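Local coordinates for protein laccase (Botrytis aclada, PDB 3SQR) that oxidises phenolic substrates at a mononuclear copper and reduces dioxygen to water, probably serving in lignin breakdown and detoxification of lignin-derived products, at residues Y434-E440 with A537-S543; E51-D55 with G187-A191; I280-T284 with I314-A319. Residue numbers count along the deposited sequence, not the author numbering.

Contact 1. Residues Y434-E440 with A537-S543; sequences YNVVALE and AMQFVES
Backbone hydrogen bonds in a parallel ladder hold 434-440 to 537-543, making 436-439 an edge strand of a cupredoxin-type sheet in the third multicopper oxidase domain. The rungs are Gln-539 N to Asn-435 O (3.1 Å), Val-437 N to Gln-539 O (2.8 Å), Val-541 N to Val-437 O (2.9 Å), Leu-439 N to Val-541 O (2.8 Å) and Ser-543 N to Leu-439 O (2.8 Å). The register pairs Val-436 with Gln-539 through Leu-439 with Glu-542, CA atoms 4.6-5.0 Å apart; the strand axes approach to 4.5 Å at -27°. On its other edge 537-542 hydrogen-bonds to strand 520-526, which carries the copper ligands His-525 and Cys-526; the side chain of Ala-537 is about 4 Å from that of His-525.

Two amides lock the N-terminal end. Asn-435 (phi/psi 48/47°) gives ND2 to Ala-537 O (2.9 Å) while its OD1 meets Ser-409. Gln-539, chi1 p and chi2 t, sends NE2 to Tyr-434 O (2.8 Å); its OE1 pairs with Thr-419.

On one face Val-436 CG1 meets Val-541 CG2 at 3.4 Å, and Val-541 also packs on helix 419-424. In the sandwich interior Leu-439 CD1 lies 3.6 Å from Phe-540 CD1, and the Phe-540 ring makes edge-to-face contacts with Tyr-451 and Phe-514. Met-538 (p,p,p) places CE 3.2 Å from Val-437 CG2. A water donates to Glu-440 OE1 (3.2 Å) and lies 2.5 Å from Ser-543 OG.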
ATOM      1  N   TYR A 434      11.595  17.852  -7.086  1.00 26.89           N
ATOM      2  CA  TYR A 434      10.621  17.512  -6.085  1.00 25.49           C
ATOM      3  C   TYR A 434       9.271  17.264  -6.753  1.00 27.02           C
ATOM      4  O   TYR A 434       8.325  16.817  -6.066  1.00 26.75           O
ATOM      5  CB  TYR A 434      10.559  18.624  -5.001  1.00 25.23           C
ATOM      6  CG  TYR A 434      11.510  18.409  -3.867  1.00 23.29           C
ATOM      7  CD1 TYR A 434      12.827  18.043  -4.097  1.00 26.91           C
ATOM      8  CD2 TYR A 434      11.109  18.535  -2.524  1.00 24.98           C
ATOM      9  CE1 TYR A 434      13.660  17.847  -3.112  1.00 24.10           C
ATOM     10  CE2 TYR A 434      11.956  18.297  -1.524  1.00 23.99           C
ATOM     11  CZ  TYR A 434      13.273  17.977  -1.819  1.00 28.74           C
ATOM     12  OH  TYR A 434      14.234  17.745  -0.824  1.00 28.55           O
ATOM     13  N   ASN A 435       9.129  17.561  -8.064  1.00 25.39           N
ATOM     14  CA  ASN A 435       7.894  17.342  -8.798  1.00 25.90           C
ATOM     15  C   ASN A 435       6.631  17.865  -8.092  1.00 25.98           C
ATOM     16  O   ASN A 435       5.550  17.218  -8.069  1.00 24.90           O
ATOM     17  CB  ASN A 435       7.778  15.873  -9.166  1.00 26.37           C
ATOM     18  CG  ASN A 435       8.785  15.466 -10.182  1.00 29.07           C
ATOM     19  OD1 ASN A 435       9.583  16.295 -10.642  1.00 28.45           O
ATOM     20  ND2 ASN A 435       8.757  14.201 -10.573  1.00 24.26           N
ATOM     21  N   VAL A 436       6.711  19.104  -7.596  1.00 25.05           N
ATOM     22  CA  VAL A 436       5.607  19.683  -6.833  1.00 25.54           C
ATOM     23  C   VAL A 436       4.532  20.195  -7.761  1.00 26.61           C
ATOM     24  O   VAL A 436       4.791  20.961  -8.683  1.00 28.60           O
ATOM     25  CB  VAL A 436       6.035  20.800  -5.831  1.00 24.79           C
ATOM     26  CG1 VAL A 436       4.807  21.499  -5.259  1.00 26.13           C
ATOM     27  CG2 VAL A 436       6.883  20.220  -4.750  1.00 24.51           C
ATOM     28  N   VAL A 437       3.307  19.795  -7.515  1.00 26.04           N
ATOM     29  CA  VAL A 437       2.173  20.479  -8.084  1.00 27.45           C
ATOM     30  C   VAL A 437       1.510  21.212  -6.925  1.00 28.75           C
ATOM     31  O   VAL A 437       1.093  20.598  -5.923  1.00 26.88           O
ATOM     32  CB  VAL A 437       1.166  19.525  -8.671  1.00 27.39           C
ATOM     33  CG1 VAL A 437      -0.117  20.237  -9.053  1.00 30.06           C
ATOM     34  CG2 VAL A 437       1.757  18.738  -9.846  1.00 30.57           C
ATOM     35  N   ALA A 438       1.356  22.521  -7.077  1.00 27.36           N
ATOM     36  CA  ALA A 438       0.690  23.323  -6.052  1.00 27.31           C
ATOM     37  C   ALA A 438      -0.807  23.273  -6.266  1.00 28.44           C
ATOM     38  O   ALA A 438      -1.284  23.437  -7.384  1.00 31.18           O
ATOM     39  CB  ALA A 438       1.198  24.839  -6.077  1.00 28.30           C
ATOM     40  N   LEU A 439      -1.549  23.013  -5.214  1.00 28.10           N
ATOM     41  CA  LEU A 439      -2.992  23.013  -5.273  1.00 28.94           C
ATOM     42  C   LEU A 439      -3.478  24.106  -4.330  1.00 31.90           C
ATOM     43  O   LEU A 439      -3.055  24.204  -3.177  1.00 30.51           O
ATOM     44  CB  LEU A 439      -3.594  21.678  -4.841  1.00 27.71           C
ATOM     45  CG  LEU A 439      -3.163  20.431  -5.615  1.00 29.28           C
ATOM     46  CD1 LEU A 439      -3.802  19.191  -4.959  1.00 25.49           C
ATOM     47  CD2 LEU A 439      -3.531  20.502  -7.046  1.00 29.51           C
ATOM     48  N   GLU A 440      -4.396  24.915  -4.820  1.00 35.59           N
ATOM     49  CA  GLU A 440      -4.955  26.006  -3.991  1.00 39.52           C
ATOM     50  C   GLU A 440      -6.381  26.125  -4.443  1.00 41.75           C
ATOM     51  O   GLU A 440      -6.658  25.944  -5.629  1.00 43.95           O
ATOM     52  CB  GLU A 440      -4.235  27.344  -4.237  1.00 40.43           C
ATOM     53  CG  GLU A 440      -2.830  27.455  -3.729  1.00 42.75           C
ATOM     54  CD  GLU A 440      -2.708  27.501  -2.206  1.00 42.37           C
ATOM     55  OE1 GLU A 440      -3.718  27.581  -1.447  1.00 48.20           O
ATOM     56  OE2 GLU A 440      -1.552  27.429  -1.779  1.00 43.53           O
ATOM     57  N   ALA A 537       7.005   9.484  -9.485  1.00 23.71           N
ATOM     58  CA  ALA A 537       6.398  10.103  -8.356  1.00 23.05           C
ATOM     59  C   ALA A 537       6.310  11.594  -8.562  1.00 24.26           C
ATOM     60  O   ALA A 537       7.141  12.174  -9.239  1.00 24.78           O
ATOM     61  CB  ALA A 537       7.238   9.783  -7.085  1.00 22.61           C
ATOM     62  N   MET A 538       5.329  12.207  -7.900  1.00 23.96           N
ATOM     63  CA  MET A 538       5.257  13.615  -7.773  1.00 24.34           C
ATOM     64  C   MET A 538       4.607  13.919  -6.416  1.00 24.44           C
ATOM     65  O   MET A 538       4.414  13.018  -5.607  1.00 23.05           O
ATOM     66  CB  MET A 538       4.522  14.229  -8.940  1.00 26.38           C
ATOM     67  CG  MET A 538       3.196  13.575  -9.215  1.00 30.84           C
ATOM     68  SD  MET A 538       2.019  14.020  -8.055  1.00 36.43           S
ATOM     69  CE  MET A 538       1.827  15.801  -8.464  1.00 36.34           C
ATOM     70  N   GLN A 539       4.383  15.171  -6.118  1.00 23.59           N
ATOM     71  CA  GLN A 539       3.737  15.499  -4.876  1.00 23.26           C
ATOM     72  C   GLN A 539       2.920  16.753  -5.015  1.00 25.48           C
ATOM     73  O   GLN A 539       3.242  17.624  -5.794  1.00 24.73           O
ATOM     74  CB  GLN A 539       4.751  15.605  -3.729  1.00 22.80           C
ATOM     75  CG  GLN A 539       5.717  16.779  -3.837  1.00 23.56           C
ATOM     76  CD  GLN A 539       6.810  16.716  -2.797  1.00 22.40           C
ATOM     77  OE1 GLN A 539       6.574  16.865  -1.603  1.00 25.17           O
ATOM     78  NE2 GLN A 539       8.030  16.509  -3.266  1.00 21.90           N
ATOM     79  N   PHE A 540       1.821  16.786  -4.257  1.00 23.94           N
ATOM     80  CA  PHE A 540       0.938  17.922  -4.221  1.00 23.98           C
ATOM     81  C   PHE A 540       1.234  18.717  -2.980  1.00 25.93           C
ATOM     82  O   PHE A 540       1.225  18.184  -1.882  1.00 24.87           O
ATOM     83  CB  PHE A 540      -0.522  17.475  -4.220  1.00 25.15           C
ATOM     84  CG  PHE A 540      -0.890  16.695  -5.423  1.00 24.91           C
ATOM     85  CD1 PHE A 540      -1.223  17.326  -6.608  1.00 24.02           C
ATOM     86  CD2 PHE A 540      -0.888  15.295  -5.395  1.00 29.96           C
ATOM     87  CE1 PHE A 540      -1.540  16.642  -7.712  1.00 26.00           C
ATOM     88  CE2 PHE A 540      -1.244  14.541  -6.547  1.00 26.40           C
ATOM     89  CZ  PHE A 540      -1.561  15.198  -7.695  1.00 28.35           C
ATOM     90  N   VAL A 541       1.539  20.011  -3.161  1.00 24.73           N
ATOM     91  CA  VAL A 541       1.661  20.891  -2.024  1.00 24.64           C
ATOM     92  C   VAL A 541       0.342  21.586  -2.067  1.00 24.00           C
ATOM     93  O   VAL A 541       0.031  22.411  -2.971  1.00 24.76           O
ATOM     94  CB  VAL A 541       2.878  21.810  -2.075  1.00 24.73           C
ATOM     95  CG1 VAL A 541       2.740  22.935  -0.974  1.00 27.07           C
ATOM     96  CG2 VAL A 541       4.219  20.971  -1.926  1.00 25.00           C
ATOM     97  N   GLU A 542      -0.510  21.129  -1.169  1.00 23.49           N
ATOM     98  CA  GLU A 542      -1.879  21.500  -1.075  1.00 24.03           C
ATOM     99  C   GLU A 542      -2.136  22.561   0.001  1.00 25.41           C
ATOM    100  O   GLU A 542      -1.909  22.343   1.192  1.00 24.57           O
ATOM    101  CB  GLU A 542      -2.729  20.231  -0.713  1.00 23.88           C
ATOM    102  CG  GLU A 542      -4.215  20.495  -0.598  1.00 23.46           C
ATOM    103  CD  GLU A 542      -4.978  19.235  -0.330  1.00 25.37           C
ATOM    104  OE1 GLU A 542      -4.365  18.172  -0.520  1.00 25.37           O
ATOM    105  OE2 GLU A 542      -6.070  19.319   0.199  1.00 24.87           O
ATOM    106  N   SER A 543      -2.666  23.695  -0.433  1.00 26.52           N
ATOM    107  CA  SER A 543      -3.099  24.726   0.527  1.00 27.52           C
ATOM    108  C   SER A 543      -2.008  25.023   1.531  1.00 27.91           C
ATOM    109  O   SER A 543      -2.205  25.027   2.754  1.00 27.66           O
ATOM    110  CB  SER A 543      -4.391  24.291   1.197  1.00 27.23           C
ATOM    111  OG  SER A 543      -5.345  24.065   0.197  1.00 25.75           O
TER
HETATM  112  O   HOH W   1      -0.120  25.104  -1.904  1.00 26.65           O
HETATM  113  O   HOH W   2      -6.449  26.031  -0.870  1.00 43.14           O

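Contact 2. Residues E51-D55 with G187-A191; sequences EYSID and GPATA
Segment 51-55 runs through the short strand 52-53, then bends at Ile-54 (phi/psi -61/-19°) and Asp-55 (-94/-4°). Facing it, 187-191 has no regular secondary structure: Gly-187 is almost fully extended at 178/-171°, Pro-188 (-77/176°) and Ala-189 (-151/160°) continue the extended path, and Thr-190 turns at -94/-2°. The two backbones approach most closely at Ile-54 and Pro-188, with CA atoms 5.5 Å apart. Their link is van der Waals packing, and it buries a modest 192 Å² in all.

The bend in 51-55 is an ST turn: Ser-53, chi1 p, accepts on OG the backbone N of Asp-55 at 2.8 Å, with its CB directed away from 187-191. Ile-54 supplies most of the contact from its side. With chi1 at -149°, between wells, and chi2 p, it lays CD1 3.8 Å from Pro-188 CB, 3.6 Å from Pro-188 C and 3.4 Å from Ala-189 N, while its CG1 sits 3.5 Å from Thr-190 CG2. Pro-188 has its CB directed toward 51-55, and its C-gamma-endo ring sets CG 3.7 Å from Ser-53 C.

Tyr-162 and Pro-294 add to the packing around Ile-54, and Thr-190 OG1 hydrogen-bonds to Ile-295 O. Backbone hydrogen bonds between Ile-54 and Ser-47 and between Ala-189 and Arg-46 tie both segments to the same N-terminal stretch. This is plain structural packing, away from the copper sites: an N-terminal hairpin, strands 48-49 and 52-53, laid against the linker between the first and second cupredoxin domains of a three-domain laccase.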
ATOM      1  N   GLU A  51     -23.839   4.451  17.453  1.00 36.86           N
ATOM      2  CA  GLU A  51     -24.489   5.663  16.910  1.00 37.31           C
ATOM      3  C   GLU A  51     -24.049   5.892  15.466  1.00 37.51           C
ATOM      4  O   GLU A  51     -24.625   6.697  14.741  1.00 37.71           O
ATOM      5  CB  GLU A  51     -24.080   6.906  17.722  1.00 38.54           C
ATOM      6  N   TYR A  52     -22.984   5.196  15.061  1.00 36.04           N
ATOM      7  CA  TYR A  52     -22.443   5.345  13.717  1.00 35.01           C
ATOM      8  C   TYR A  52     -22.711   4.098  12.953  1.00 34.32           C
ATOM      9  O   TYR A  52     -23.182   3.096  13.505  1.00 35.39           O
ATOM     10  CB  TYR A  52     -20.954   5.586  13.794  1.00 34.50           C
ATOM     11  CG  TYR A  52     -20.583   6.697  14.727  1.00 35.52           C
ATOM     12  CD1 TYR A  52     -20.693   8.026  14.338  1.00 39.27           C
ATOM     13  CD2 TYR A  52     -20.115   6.429  16.012  1.00 40.00           C
ATOM     14  CE1 TYR A  52     -20.343   9.046  15.195  1.00 37.50           C
ATOM     15  CE2 TYR A  52     -19.747   7.466  16.878  1.00 40.16           C
ATOM     16  CZ  TYR A  52     -19.873   8.763  16.461  1.00 39.92           C
ATOM     17  OH  TYR A  52     -19.475   9.793  17.323  1.00 41.87           O
ATOM     18  N   SER A  53     -22.439   4.150  11.670  1.00 31.32           N
ATOM     19  CA  SER A  53     -22.731   3.034  10.853  1.00 31.54           C
ATOM     20  C   SER A  53     -21.974   3.139   9.588  1.00 29.70           C
ATOM     21  O   SER A  53     -21.215   4.107   9.339  1.00 27.82           O
ATOM     22  CB  SER A  53     -24.232   3.025  10.508  1.00 32.03           C
ATOM     23  OG  SER A  53     -24.533   3.983   9.505  1.00 31.92           O
ATOM     24  N   ILE A  54     -22.260   2.184   8.731  1.00 31.41           N
ATOM     25  CA  ILE A  54     -21.727   2.123   7.377  1.00 30.71           C
ATOM     26  C   ILE A  54     -22.150   3.348   6.579  1.00 31.02           C
ATOM     27  O   ILE A  54     -21.591   3.652   5.544  1.00 28.29           O
ATOM     28  CB  ILE A  54     -22.211   0.790   6.733  1.00 33.03           C
ATOM     29  CG1 ILE A  54     -21.202   0.288   5.742  1.00 33.06           C
ATOM     30  CG2 ILE A  54     -23.673   0.935   6.174  1.00 30.71           C
ATOM     31  CD1 ILE A  54     -19.882  -0.097   6.388  1.00 36.60           C
ATOM     32  N   ASP A  55     -23.213   4.042   7.056  1.00 31.36           N
ATOM     33  CA  ASP A  55     -23.698   5.214   6.346  1.00 32.13           C
ATOM     34  C   ASP A  55     -23.110   6.527   6.868  1.00 31.06           C
ATOM     35  O   ASP A  55     -23.339   7.631   6.286  1.00 30.16           O
ATOM     36  CB  ASP A  55     -25.237   5.232   6.405  1.00 31.95           C
ATOM     37  CG  ASP A  55     -25.849   4.081   5.650  1.00 34.62           C
ATOM     38  OD1 ASP A  55     -25.483   3.852   4.459  1.00 36.57           O
ATOM     39  OD2 ASP A  55     -26.680   3.424   6.237  1.00 39.52           O
ATOM     40  N   GLY A 187     -14.479  -1.311  12.575  1.00 24.15           N
ATOM     41  CA  GLY A 187     -15.532  -0.405  12.224  1.00 24.73           C
ATOM     42  C   GLY A 187     -16.605  -1.249  11.562  1.00 25.06           C
ATOM     43  O   GLY A 187     -16.557  -2.479  11.583  1.00 24.65           O
ATOM     44  N   PRO A 188     -17.590  -0.580  10.986  1.00 25.96           N
ATOM     45  CA  PRO A 188     -18.667  -1.324  10.368  1.00 26.94           C
ATOM     46  C   PRO A 188     -18.280  -1.924   9.004  1.00 27.12           C
ATOM     47  O   PRO A 188     -17.194  -1.713   8.490  1.00 24.80           O
ATOM     48  CB  PRO A 188     -19.741  -0.274  10.202  1.00 27.13           C
ATOM     49  CG  PRO A 188     -18.979   1.012   9.978  1.00 26.80           C
ATOM     50  CD  PRO A 188     -17.798   0.856  10.929  1.00 25.75           C
ATOM     51  N   ALA A 189     -19.190  -2.681   8.408  1.00 26.45           N
ATOM     52  CA  ALA A 189     -18.879  -3.392   7.124  1.00 26.38           C
ATOM     53  C   ALA A 189     -20.181  -3.534   6.331  1.00 25.44           C
ATOM     54  O   ALA A 189     -21.253  -3.446   6.901  1.00 27.15           O
ATOM     55  CB  ALA A 189     -18.264  -4.766   7.421  1.00 24.37           C
ATOM     56  N   THR A 190     -20.082  -3.761   5.047  1.00 26.37           N
ATOM     57  CA  THR A 190     -21.224  -3.705   4.174  1.00 27.89           C
ATOM     58  C   THR A 190     -21.861  -5.085   3.973  1.00 27.89           C
ATOM     59  O   THR A 190     -22.850  -5.195   3.279  1.00 30.20           O
ATOM     60  CB  THR A 190     -20.889  -3.175   2.835  1.00 25.95           C
ATOM     61  OG1 THR A 190     -19.770  -3.900   2.311  1.00 25.14           O
ATOM     62  CG2 THR A 190     -20.647  -1.628   2.846  1.00 24.16           C
ATOM     63  N   ALA A 191     -21.279  -6.107   4.575  1.00 29.57           N
ATOM     64  CA  ALA A 191     -21.906  -7.429   4.642  1.00 29.42           C
ATOM     65  C   ALA A 191     -21.591  -8.050   5.962  1.00 30.14           C
ATOM     66  O   ALA A 191     -20.592  -7.729   6.601  1.00 30.46           O
ATOM     67  CB  ALA A 191     -21.445  -8.349   3.457  1.00 28.74           C
TER

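Contact 3. Residues I280-T284 with I314-A319; sequences IDNHT and IVEANA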
ATOM      1  N   ILE A 280      -9.800 -18.579  -4.313  1.00 25.90           N
ATOM      2  CA  ILE A 280      -9.834 -19.761  -3.448  1.00 26.62           C
ATOM      3  C   ILE A 280     -10.676 -20.750  -4.251  1.00 26.97           C
ATOM      4  O   ILE A 280     -11.829 -20.471  -4.536  1.00 26.92           O
ATOM      5  CB  ILE A 280     -10.480 -19.491  -2.100  1.00 26.36           C
ATOM      6  CG1 ILE A 280      -9.732 -18.365  -1.365  1.00 26.66           C
ATOM      7  CG2 ILE A 280     -10.550 -20.778  -1.242  1.00 27.98           C
ATOM      8  CD1 ILE A 280     -10.422 -17.955  -0.045  1.00 27.66           C
ATOM      9  N   ASP A 281     -10.080 -21.834  -4.667  1.00 27.42           N
ATOM     10  CA  ASP A 281     -10.795 -22.789  -5.505  1.00 28.95           C
ATOM     11  C   ASP A 281     -12.128 -23.162  -4.885  1.00 28.93           C
ATOM     12  O   ASP A 281     -12.244 -23.438  -3.692  1.00 28.46           O
ATOM     13  CB  ASP A 281      -9.990 -24.068  -5.677  1.00 28.41           C
ATOM     14  CG  ASP A 281      -8.740 -23.884  -6.462  1.00 31.30           C
ATOM     15  OD1 ASP A 281      -8.444 -22.767  -6.980  1.00 30.46           O
ATOM     16  OD2 ASP A 281      -8.014 -24.897  -6.566  1.00 33.57           O
ATOM     17  N   ASN A 282     -13.135 -23.175  -5.749  1.00 31.79           N
ATOM     18  CA  ASN A 282     -14.487 -23.578  -5.428  1.00 33.80           C
ATOM     19  C   ASN A 282     -15.160 -22.701  -4.384  1.00 33.49           C
ATOM     20  O   ASN A 282     -16.169 -23.075  -3.831  1.00 33.36           O
ATOM     21  CB  ASN A 282     -14.520 -25.040  -5.013  1.00 34.73           C
ATOM     22  CG  ASN A 282     -15.885 -25.653  -5.188  1.00 39.45           C
ATOM     23  OD1 ASN A 282     -16.375 -26.282  -4.268  1.00 45.61           O
ATOM     24  ND2 ASN A 282     -16.519 -25.447  -6.371  1.00 40.97           N
ATOM     25  N   HIS A 283     -14.609 -21.492  -4.163  1.00 31.88           N
ATOM     26  CA  HIS A 283     -15.236 -20.533  -3.266  1.00 30.62           C
ATOM     27  C   HIS A 283     -15.428 -19.203  -3.997  1.00 29.56           C
ATOM     28  O   HIS A 283     -14.757 -18.892  -4.969  1.00 30.34           O
ATOM     29  CB  HIS A 283     -14.399 -20.376  -1.978  1.00 29.54           C
ATOM     30  CG  HIS A 283     -14.400 -21.577  -1.077  1.00 27.26           C
ATOM     31  ND1 HIS A 283     -13.721 -22.745  -1.367  1.00 27.33           N
ATOM     32  CD2 HIS A 283     -14.995 -21.778   0.119  1.00 27.71           C
ATOM     33  CE1 HIS A 283     -13.899 -23.598  -0.372  1.00 28.65           C
ATOM     34  NE2 HIS A 283     -14.657 -23.031   0.545  1.00 28.22           N
ATOM     35  N   THR A 284     -16.461 -18.513  -3.564  1.00 30.06           N
ATOM     36  CA  THR A 284     -16.840 -17.234  -4.080  1.00 29.67           C
ATOM     37  C   THR A 284     -16.378 -16.188  -3.060  1.00 27.06           C
ATOM     38  O   THR A 284     -16.466 -16.339  -1.834  1.00 28.39           O
ATOM     39  CB  THR A 284     -18.358 -17.144  -4.252  1.00 29.89           C
ATOM     40  OG1 THR A 284     -18.749 -18.133  -5.238  1.00 34.39           O
ATOM     41  CG2 THR A 284     -18.750 -15.798  -4.777  1.00 34.09           C
ATOM     42  N   ILE A 314     -15.672 -11.450   2.010  1.00 24.18           N
ATOM     43  CA  ILE A 314     -16.319 -12.358   2.904  1.00 24.32           C
ATOM     44  C   ILE A 314     -16.420 -13.655   2.109  1.00 24.39           C
ATOM     45  O   ILE A 314     -16.808 -13.633   0.938  1.00 25.20           O
ATOM     46  CB  ILE A 314     -17.729 -11.928   3.263  1.00 25.29           C
ATOM     47  CG1 ILE A 314     -17.720 -10.628   4.048  1.00 22.79           C
ATOM     48  CG2 ILE A 314     -18.411 -13.018   4.178  1.00 24.67           C
ATOM     49  CD1 ILE A 314     -16.839 -10.584   5.229  1.00 26.40           C
ATOM     50  N   VAL A 315     -15.989 -14.730   2.756  1.00 24.70           N
ATOM     51  CA  VAL A 315     -16.013 -16.047   2.094  1.00 25.56           C
ATOM     52  C   VAL A 315     -16.849 -16.931   3.029  1.00 25.86           C
ATOM     53  O   VAL A 315     -16.526 -17.079   4.222  1.00 26.59           O
ATOM     54  CB  VAL A 315     -14.674 -16.658   1.884  1.00 26.62           C
ATOM     55  CG1 VAL A 315     -14.879 -17.966   1.055  1.00 25.74           C
ATOM     56  CG2 VAL A 315     -13.775 -15.737   1.093  1.00 26.85           C
ATOM     57  N   GLU A 316     -17.891 -17.519   2.453  1.00 28.94           N
ATOM     58  CA  GLU A 316     -18.699 -18.510   3.167  1.00 29.16           C
ATOM     59  C   GLU A 316     -18.160 -19.897   2.851  1.00 28.14           C
ATOM     60  O   GLU A 316     -17.900 -20.226   1.676  1.00 28.43           O
ATOM     61  CB  GLU A 316     -20.187 -18.356   2.820  1.00 31.16           C
ATOM     62  CG  GLU A 316     -21.023 -19.363   3.530  1.00 33.72           C
ATOM     63  CD  GLU A 316     -22.488 -19.084   3.323  1.00 41.60           C
ATOM     64  OE1 GLU A 316     -22.840 -18.695   2.193  1.00 41.62           O
ATOM     65  OE2 GLU A 316     -23.261 -19.242   4.307  1.00 47.49           O
ATOM     66  N   ALA A 317     -17.897 -20.620   3.935  1.00 28.67           N
ATOM     67  CA  ALA A 317     -17.288 -21.919   3.921  1.00 29.08           C
ATOM     68  C   ALA A 317     -18.464 -22.910   3.624  1.00 31.04           C
ATOM     69  O   ALA A 317     -18.833 -23.689   4.477  1.00 33.81           O
ATOM     70  CB  ALA A 317     -16.662 -22.218   5.256  1.00 27.98           C
ATOM     71  N   ASN A 318     -18.960 -22.835   2.412  1.00 33.45           N
ATOM     72  CA  ASN A 318     -20.123 -23.634   1.975  1.00 36.33           C
ATOM     73  C   ASN A 318     -19.737 -24.710   0.945  1.00 37.38           C
ATOM     74  O   ASN A 318     -20.592 -25.151   0.166  1.00 40.09           O
ATOM     75  CB  ASN A 318     -21.211 -22.719   1.365  1.00 37.38           C
ATOM     76  CG  ASN A 318     -20.731 -21.886   0.177  1.00 39.79           C
ATOM     77  OD1 ASN A 318     -19.561 -21.924  -0.248  1.00 46.79           O
ATOM     78  ND2 ASN A 318     -21.657 -21.108  -0.377  1.00 45.04           N
ATOM     79  N   ALA A 319     -18.463 -25.062   0.866  1.00 36.21           N
ATOM     80  CA  ALA A 319     -18.022 -26.123  -0.043  1.00 36.34           C
ATOM     81  C   ALA A 319     -18.002 -27.473   0.669  1.00 35.90           C
ATOM     82  O   ALA A 319     -18.075 -27.592   1.920  1.00 35.08           O
ATOM     83  CB  ALA A 319     -16.624 -25.815  -0.676  1.00 35.34           C
TER
HETATM   84  O   HOH W   3     -18.612 -17.158  -0.341  1.00 33.64           O
HETATM   85  O   HOH W   4     -17.803 -19.876  -1.144  1.00 33.70           O
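This is a packing contact with two bridging waters, in the second cupredoxin-type domain. It sets the turn joining strand 276-280 to strand 285-290 against the end of strand 310-316 and the loop that follows. Because 276-280 belongs to one sheet of the domain and 285-290 and 310-316 to the other, the turn crosses from sheet to sheet at this spot.

The turn is type II, from Ile-280 to His-283, closed by His-283 N to Ile-280 O at 3.0 Å, with Asn-282 in its positive-phi position (63/18°). His-283 fills the gap between the segments. Its ND1 donates to Asp-281 O at 2.8 Å, which fixes the ring so that CE1 lies 3.5 Å from Ala-319 CB and the ring edge, at CD2, approaches Glu-316 O at 3.6 Å. The His-283 CB also rests 3.9 Å from Val-315 CG1. Deeper in, Ile-280 CD1 reaches Val-315 CG2 at 4.2 Å; toward solvent, Asn-282 OD1 is 3.6 Å from Ala-319 CB.

Thr-284 and Glu-316 are joined through solvent. One water donates to Thr-284 O (2.7 Å) and accepts from Glu-316 N (2.9 Å); the other accepts from Thr-284 N (3.1 Å) and donates to Glu-316 O (2.8 Å). Beyond the pair, Tyr-349 OH hydrogen-bonds both His-283 NE2 and Ala-319 N, and Tyr-324 meets the imidazole edge-to-face.

Both ring nitrogens of His-283 are therefore engaged in hydrogen bonds, and the two waters satisfy backbone groups of Thr-284 and Glu-316 that stand too far apart to bond directly.

Overall arrangement
From the N terminus, contact 2 comes first: residues 51-55 wait until the whole first domain has been traced before 187-191 returns to them, at the passage into the second. Contact 3 then closes a loop of about 30 residues inside the second domain, setting its sheet-to-sheet turn against the end of strand 310-316. Contact 1 closes one of about 97 inside the third, adding an edge strand beside 537-542. The three loops follow in series, so none nests or crosses. Contacts 2 and 3 are neighbours, their nearest atoms about 4 Å apart without touching. Contact 1 lies across the molecule, its centre about 44 Å from that of contact 3.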